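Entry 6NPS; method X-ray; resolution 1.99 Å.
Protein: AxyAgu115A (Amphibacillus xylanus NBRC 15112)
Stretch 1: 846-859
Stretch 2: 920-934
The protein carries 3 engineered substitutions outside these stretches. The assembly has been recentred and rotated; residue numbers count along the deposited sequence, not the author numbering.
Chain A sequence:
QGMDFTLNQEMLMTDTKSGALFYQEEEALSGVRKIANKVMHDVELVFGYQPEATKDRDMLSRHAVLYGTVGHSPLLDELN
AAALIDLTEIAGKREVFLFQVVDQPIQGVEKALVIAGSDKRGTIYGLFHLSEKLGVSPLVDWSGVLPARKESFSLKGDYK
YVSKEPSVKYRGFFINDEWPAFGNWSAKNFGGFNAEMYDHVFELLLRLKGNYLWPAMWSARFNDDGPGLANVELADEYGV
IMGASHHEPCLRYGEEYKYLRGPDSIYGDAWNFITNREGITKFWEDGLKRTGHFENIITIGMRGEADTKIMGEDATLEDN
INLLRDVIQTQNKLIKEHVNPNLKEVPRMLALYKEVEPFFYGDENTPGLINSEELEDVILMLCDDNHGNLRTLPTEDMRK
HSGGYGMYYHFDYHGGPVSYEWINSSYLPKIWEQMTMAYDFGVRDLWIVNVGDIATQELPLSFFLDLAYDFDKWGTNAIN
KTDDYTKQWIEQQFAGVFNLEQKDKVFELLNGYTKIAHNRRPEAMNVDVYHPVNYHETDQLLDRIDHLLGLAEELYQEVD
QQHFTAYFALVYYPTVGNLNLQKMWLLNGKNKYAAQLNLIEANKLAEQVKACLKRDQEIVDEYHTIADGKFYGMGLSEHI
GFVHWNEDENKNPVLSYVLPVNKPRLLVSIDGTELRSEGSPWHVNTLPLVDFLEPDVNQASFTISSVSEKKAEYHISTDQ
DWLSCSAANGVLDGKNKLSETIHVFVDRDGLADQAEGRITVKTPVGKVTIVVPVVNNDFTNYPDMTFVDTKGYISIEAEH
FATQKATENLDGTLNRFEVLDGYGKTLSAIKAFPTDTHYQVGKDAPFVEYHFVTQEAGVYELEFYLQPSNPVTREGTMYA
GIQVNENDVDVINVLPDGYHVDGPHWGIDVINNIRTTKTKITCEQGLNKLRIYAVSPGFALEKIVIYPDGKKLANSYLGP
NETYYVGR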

# COMPACT_ATOMS: atom_id res chain seq x y z
N PRO A 846 -13.11 -30.32 -34.10
CA PRO A 846 -14.39 -30.26 -33.38
C PRO A 846 -14.62 -28.88 -32.78
O PRO A 846 -13.69 -28.07 -32.61
CB PRO A 846 -14.21 -31.29 -32.26
CG PRO A 846 -12.74 -31.11 -31.89
CD PRO A 846 -12.03 -30.89 -33.27
N PHE A 847 -15.87 -28.62 -32.41
CA PHE A 847 -16.20 -27.34 -31.79
C PHE A 847 -17.23 -27.51 -30.68
O PHE A 847 -17.90 -28.54 -30.57
CB PHE A 847 -16.66 -26.28 -32.84
CG PHE A 847 -17.98 -26.56 -33.52
CD1 PHE A 847 -19.18 -26.23 -32.92
CD2 PHE A 847 -18.01 -27.05 -34.83
CE1 PHE A 847 -20.38 -26.43 -33.55
CE2 PHE A 847 -19.22 -27.26 -35.48
CZ PHE A 847 -20.40 -26.94 -34.83
N VAL A 848 -17.29 -26.49 -29.82
CA VAL A 848 -18.38 -26.30 -28.88
C VAL A 848 -19.02 -24.97 -29.23
O VAL A 848 -18.37 -24.07 -29.76
CB VAL A 848 -17.94 -26.31 -27.39
CG1 VAL A 848 -17.58 -27.75 -26.97
CG2 VAL A 848 -16.77 -25.36 -27.15
N GLU A 849 -20.31 -24.86 -28.95
CA GLU A 849 -21.07 -23.68 -29.33
C GLU A 849 -21.80 -23.11 -28.11
O GLU A 849 -22.52 -23.84 -27.43
CB GLU A 849 -22.06 -24.03 -30.44
CG GLU A 849 -22.95 -22.89 -30.95
CD GLU A 849 -23.85 -23.37 -32.10
OE1 GLU A 849 -23.32 -23.69 -33.19
OE2 GLU A 849 -25.09 -23.43 -31.92
N TYR A 850 -21.60 -21.82 -27.87
CA TYR A 850 -22.22 -21.09 -26.78
C TYR A 850 -23.25 -20.12 -27.34
O TYR A 850 -23.04 -19.55 -28.42
CB TYR A 850 -21.17 -20.32 -25.97
CG TYR A 850 -20.10 -21.21 -25.42
CD1 TYR A 850 -20.19 -21.71 -24.14
CD2 TYR A 850 -18.99 -21.56 -26.19
CE1 TYR A 850 -19.23 -22.53 -23.63
CE2 TYR A 850 -18.02 -22.38 -25.67
CZ TYR A 850 -18.15 -22.87 -24.40
OH TYR A 850 -17.21 -23.70 -23.89
N HIS A 851 -24.37 -19.97 -26.65
CA HIS A 851 -25.43 -19.04 -27.07
C HIS A 851 -25.49 -17.92 -26.05
O HIS A 851 -25.45 -18.18 -24.85
CB HIS A 851 -26.80 -19.75 -27.17
CG HIS A 851 -26.89 -20.71 -28.31
ND1 HIS A 851 -27.96 -21.57 -28.49
CD2 HIS A 851 -26.04 -20.96 -29.33
CE1 HIS A 851 -27.77 -22.29 -29.58
NE2 HIS A 851 -26.60 -21.95 -30.11
N PHE A 852 -25.56 -16.67 -26.52
CA PHE A 852 -25.60 -15.56 -25.58
C PHE A 852 -26.33 -14.38 -26.20
O PHE A 852 -26.36 -14.22 -27.43
CB PHE A 852 -24.19 -15.15 -25.10
CG PHE A 852 -23.31 -14.56 -26.17
CD1 PHE A 852 -23.18 -13.18 -26.29
CD2 PHE A 852 -22.60 -15.38 -27.04
CE1 PHE A 852 -22.35 -12.63 -27.28
CE2 PHE A 852 -21.79 -14.84 -28.03
CZ PHE A 852 -21.66 -13.46 -28.16
N VAL A 853 -26.92 -13.54 -25.34
CA VAL A 853 -27.83 -12.46 -25.74
C VAL A 853 -27.23 -11.13 -25.28
O VAL A 853 -27.01 -10.92 -24.08
CB VAL A 853 -29.24 -12.63 -25.13
CG1 VAL A 853 -30.13 -11.37 -25.38
CG2 VAL A 853 -29.93 -13.90 -25.69
N THR A 854 -26.95 -10.25 -26.22
CA THR A 854 -26.42 -8.95 -25.87
C THR A 854 -27.56 -7.94 -25.77
O THR A 854 -28.63 -8.12 -26.34
CB THR A 854 -25.42 -8.48 -26.92
OG1 THR A 854 -26.11 -8.30 -28.17
CG2 THR A 854 -24.31 -9.49 -27.08
N GLN A 855 -27.29 -6.85 -25.04
CA GLN A 855 -28.23 -5.73 -25.01
C GLN A 855 -28.04 -4.75 -26.17
O GLN A 855 -29.00 -4.08 -26.56
CB GLN A 855 -28.11 -4.98 -23.68
CG GLN A 855 -28.29 -5.89 -22.50
CD GLN A 855 -28.12 -5.18 -21.19
OE1 GLN A 855 -27.01 -5.06 -20.66
NE2 GLN A 855 -29.23 -4.71 -20.64
N GLU A 856 -26.83 -4.65 -26.72
CA GLU A 856 -26.55 -3.72 -27.80
C GLU A 856 -25.59 -4.38 -28.79
O GLU A 856 -24.71 -5.14 -28.40
CB GLU A 856 -25.95 -2.41 -27.27
CG GLU A 856 -26.95 -1.28 -27.10
CD GLU A 856 -27.23 -0.50 -28.39
OE1 GLU A 856 -26.96 0.73 -28.41
OE2 GLU A 856 -27.72 -1.09 -29.37
N ALA A 857 -25.78 -4.10 -30.07
CA ALA A 857 -24.79 -4.49 -31.06
C ALA A 857 -23.51 -3.70 -30.81
O ALA A 857 -23.53 -2.63 -30.19
CB ALA A 857 -25.33 -4.25 -32.48
N GLY A 858 -22.39 -4.23 -31.25
CA GLY A 858 -21.15 -3.50 -31.15
C GLY A 858 -19.98 -4.43 -30.95
O GLY A 858 -20.10 -5.65 -31.05
N VAL A 859 -18.84 -3.81 -30.65
CA VAL A 859 -17.60 -4.54 -30.42
C VAL A 859 -17.56 -4.98 -28.97
O VAL A 859 -17.75 -4.16 -28.05
CB VAL A 859 -16.38 -3.68 -30.78
CG1 VAL A 859 -15.11 -4.54 -30.69
CG2 VAL A 859 -16.55 -3.10 -32.18
N LYS A 920 -11.18 -9.08 -29.82
CA LYS A 920 -12.40 -8.32 -30.06
C LYS A 920 -13.29 -9.04 -31.06
O LYS A 920 -12.81 -9.62 -32.03
CB LYS A 920 -12.08 -6.90 -30.55
CG LYS A 920 -11.38 -6.02 -29.51
CD LYS A 920 -11.34 -4.57 -29.98
CE LYS A 920 -10.09 -3.83 -29.48
NZ LYS A 920 -10.04 -3.69 -28.00
N ILE A 921 -14.61 -9.02 -30.82
CA ILE A 921 -15.58 -9.63 -31.72
C ILE A 921 -16.72 -8.63 -31.92
O ILE A 921 -16.93 -7.72 -31.12
CB ILE A 921 -16.12 -10.97 -31.16
CG1 ILE A 921 -16.83 -10.75 -29.81
CG2 ILE A 921 -14.96 -12.01 -31.01
CD1 ILE A 921 -17.66 -11.95 -29.28
N THR A 922 -17.44 -8.77 -33.03
CA THR A 922 -18.62 -7.95 -33.26
C THR A 922 -19.86 -8.81 -33.05
O THR A 922 -19.97 -9.89 -33.64
CB THR A 922 -18.60 -7.32 -34.65
OG1 THR A 922 -17.30 -6.73 -34.88
CG2 THR A 922 -19.70 -6.23 -34.80
N CYS A 923 -20.76 -8.35 -32.19
CA CYS A 923 -22.00 -9.07 -31.94
C CYS A 923 -23.19 -8.28 -32.46
O CYS A 923 -23.17 -7.04 -32.52
CB CYS A 923 -22.21 -9.36 -30.45
SG CYS A 923 -20.81 -10.08 -29.61
N GLU A 924 -24.23 -9.02 -32.80
CA GLU A 924 -25.55 -8.49 -33.09
C GLU A 924 -26.27 -8.12 -31.80
O GLU A 924 -25.89 -8.52 -30.70
CB GLU A 924 -26.37 -9.52 -33.87
CG GLU A 924 -26.17 -9.44 -35.37
CD GLU A 924 -26.27 -10.79 -36.05
OE1 GLU A 924 -27.34 -11.44 -35.95
OE2 GLU A 924 -25.27 -11.21 -36.70
N GLN A 925 -27.33 -7.33 -31.94
CA GLN A 925 -28.26 -7.12 -30.84
C GLN A 925 -29.07 -8.39 -30.62
O GLN A 925 -29.54 -9.00 -31.58
CB GLN A 925 -29.18 -5.96 -31.15
CG GLN A 925 -29.84 -5.31 -29.96
CD GLN A 925 -30.82 -4.25 -30.41
OE1 GLN A 925 -30.68 -3.08 -30.07
NE2 GLN A 925 -31.82 -4.66 -31.19
N GLY A 926 -29.24 -8.80 -29.36
CA GLY A 926 -30.03 -10.00 -29.13
C GLY A 926 -29.22 -11.28 -29.18
O GLY A 926 -28.09 -11.31 -28.70
N LEU A 927 -29.78 -12.33 -29.77
CA LEU A 927 -29.19 -13.67 -29.69
C LEU A 927 -27.96 -13.80 -30.59
O LEU A 927 -28.01 -13.46 -31.77
CB LEU A 927 -30.24 -14.71 -30.08
CG LEU A 927 -29.76 -16.16 -30.17
CD1 LEU A 927 -29.28 -16.60 -28.82
CD2 LEU A 927 -30.90 -17.07 -30.68
N ASN A 928 -26.87 -14.32 -30.02
CA ASN A 928 -25.61 -14.55 -30.73
C ASN A 928 -25.15 -15.99 -30.51
O ASN A 928 -25.48 -16.62 -29.50
CB ASN A 928 -24.47 -13.60 -30.26
CG ASN A 928 -24.69 -12.15 -30.70
OD1 ASN A 928 -24.19 -11.71 -31.74
ND2 ASN A 928 -25.44 -11.41 -29.90
N LYS A 929 -24.37 -16.50 -31.45
CA LYS A 929 -23.72 -17.80 -31.35
C LYS A 929 -22.21 -17.61 -31.39
O LYS A 929 -21.71 -16.80 -32.18
CB LYS A 929 -24.10 -18.71 -32.51
CG LYS A 929 -25.39 -19.49 -32.35
CD LYS A 929 -26.01 -19.80 -33.73
CE LYS A 929 -25.22 -20.85 -34.57
NZ LYS A 929 -23.79 -20.54 -34.93
N LEU A 930 -21.49 -18.35 -30.54
CA LEU A 930 -20.03 -18.35 -30.52
C LEU A 930 -19.55 -19.79 -30.62
O LEU A 930 -19.88 -20.62 -29.76
CB LEU A 930 -19.47 -17.69 -29.25
CG LEU A 930 -17.99 -18.00 -28.95
CD1 LEU A 930 -17.05 -17.26 -29.92
CD2 LEU A 930 -17.59 -17.72 -27.47
N ARG A 931 -18.78 -20.11 -31.66
CA ARG A 931 -18.17 -21.43 -31.80
C ARG A 931 -16.69 -21.34 -31.48
O ARG A 931 -16.00 -20.45 -32.01
CB ARG A 931 -18.35 -21.99 -33.21
CG ARG A 931 -19.78 -22.29 -33.55
CD ARG A 931 -19.96 -22.86 -34.95
NE ARG A 931 -21.36 -23.22 -35.12
CZ ARG A 931 -21.86 -23.85 -36.18
NH1 ARG A 931 -21.07 -24.20 -37.18
NH2 ARG A 931 -23.15 -24.13 -36.22
N ILE A 932 -16.20 -22.25 -30.65
CA ILE A 932 -14.77 -22.39 -30.40
C ILE A 932 -14.31 -23.72 -30.98
O ILE A 932 -14.84 -24.79 -30.63
CB ILE A 932 -14.46 -22.29 -28.90
CG1 ILE A 932 -15.09 -21.00 -28.35
CG2 ILE A 932 -12.96 -22.39 -28.66
CD1 ILE A 932 -14.75 -20.76 -26.94
N TYR A 933 -13.35 -23.65 -31.89
CA TYR A 933 -12.79 -24.83 -32.54
C TYR A 933 -11.43 -25.14 -31.94
O TYR A 933 -10.61 -24.24 -31.72
CB TYR A 933 -12.61 -24.62 -34.05
CG TYR A 933 -13.84 -24.43 -34.88
CD1 TYR A 933 -14.49 -23.20 -34.94
CD2 TYR A 933 -14.33 -25.47 -35.67
CE1 TYR A 933 -15.62 -23.03 -35.74
CE2 TYR A 933 -15.46 -25.30 -36.46
CZ TYR A 933 -16.09 -24.08 -36.50
OH TYR A 933 -17.20 -23.90 -37.29
N ALA A 934 -11.16 -26.43 -31.73
CA ALA A 934 -9.81 -26.83 -31.38
C ALA A 934 -8.92 -26.80 -32.61
O ALA A 934 -9.34 -27.21 -33.69
CB ALA A 934 -9.78 -28.22 -30.77

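The two stretches pair as antiparallel strands, burying 1356 Å² between them, in two ladders separated by loops across which the register shifts by one residue. At the start of stretch 1, Pro846 has no amide hydrogen to donate, but its carbonyl accepts a hydrogen bond from stretch 2 (Ala934 N to Pro846 O, 3.1 Å), while its ring rests near the Ala934 methyl.

Phe847 faces Tyr933 at a non-hydrogen-bonded pair, where the backbones come close (Phe847 CA to Tyr933 CA, 4.3 Å). The two rings meet obliquely, with planes at 55°, and Phe847 CB lies over the Tyr933 ring. The p rotamer of Phe847 also brings its own ring under the aliphatic part of Arg931, whose CD sits 4.0 Å from the centroid of the Phe847 ring. Val848 then pairs with Ile932 through two backbone hydrogen bonds (Val848 N to Ile932 O, 3.1 Å; Ile932 N to Val848 O, 3.0 Å), and their branched side chains pack together on the opposite face of the sheet.

Glu849 returns to the face of Phe847 and supplies its negative charge. Fully extended through chi1 and chi2, it accepts a hydrogen bond from Arg931 (NE to Glu849 OE1, 2.8 Å) within a salt bridge; a second, weak bond runs from Arg931 NH2 to the same Glu849 OE1 at 3.1 Å. Lys929 NZ adds a long salt bridge to Glu849 OE1 at 3.6 Å. The other carboxylate oxygen is engaged within the strand, where His851 NE2 donates to Glu849 OE2 at 2.8 Å. The buried carboxylate is thus well compensated.

Tyr850 is locked to Leu930 by a near-linear bond (Tyr850 N to Leu930 O, 2.8 Å) and its reciprocal (Leu930 N to Tyr850 O, 2.9 Å). Its ring packs against Ile932, with Tyr850 CE2 3.9 Å from Ile932 CD1, while its hydroxyl is satisfied elsewhere in the structure. Across from His851, the aliphatic stem of Lys929 approaches the imidazole (His851 CD2 to Lys929 CG, 3.4 Å).

Phe852 has the largest covered area of any residue here, 102 Å². Asn928 CB lies over its ring, 3.7 Å from the Phe852 centroid, whereas Cys923 SG and Leu930 CB meet the ring edge. The backbone bond from Asn928 N to Phe852 O is short, 2.6 Å. Val853 follows with an apolar contact to Leu927.

Thr854 closes the first ladder with a backbone pair to Gly926, and its hydroxyl donates to the turn (Thr854 OG1 to Glu924 O, 2.5 Å). Asn928 ND2 also donates to Glu924 O at 3.0 Å, so side chains from both strands hold this carbonyl. The backbone angles of Gly926 and Gly858 suit glycine, since a CB would jam against the preceding carbonyl oxygen.

Beyond the exposed loop, Gly858 restores pairing with Cys923 (Gly858 N to Cys923 O, 3.2 Å; Cys923 N to Gly858 O, 3.0 Å). Val859 ends the stretch beside the aliphatic Lys920 chain, Val859 CG1 lying 3.8 Å from Lys920 CD.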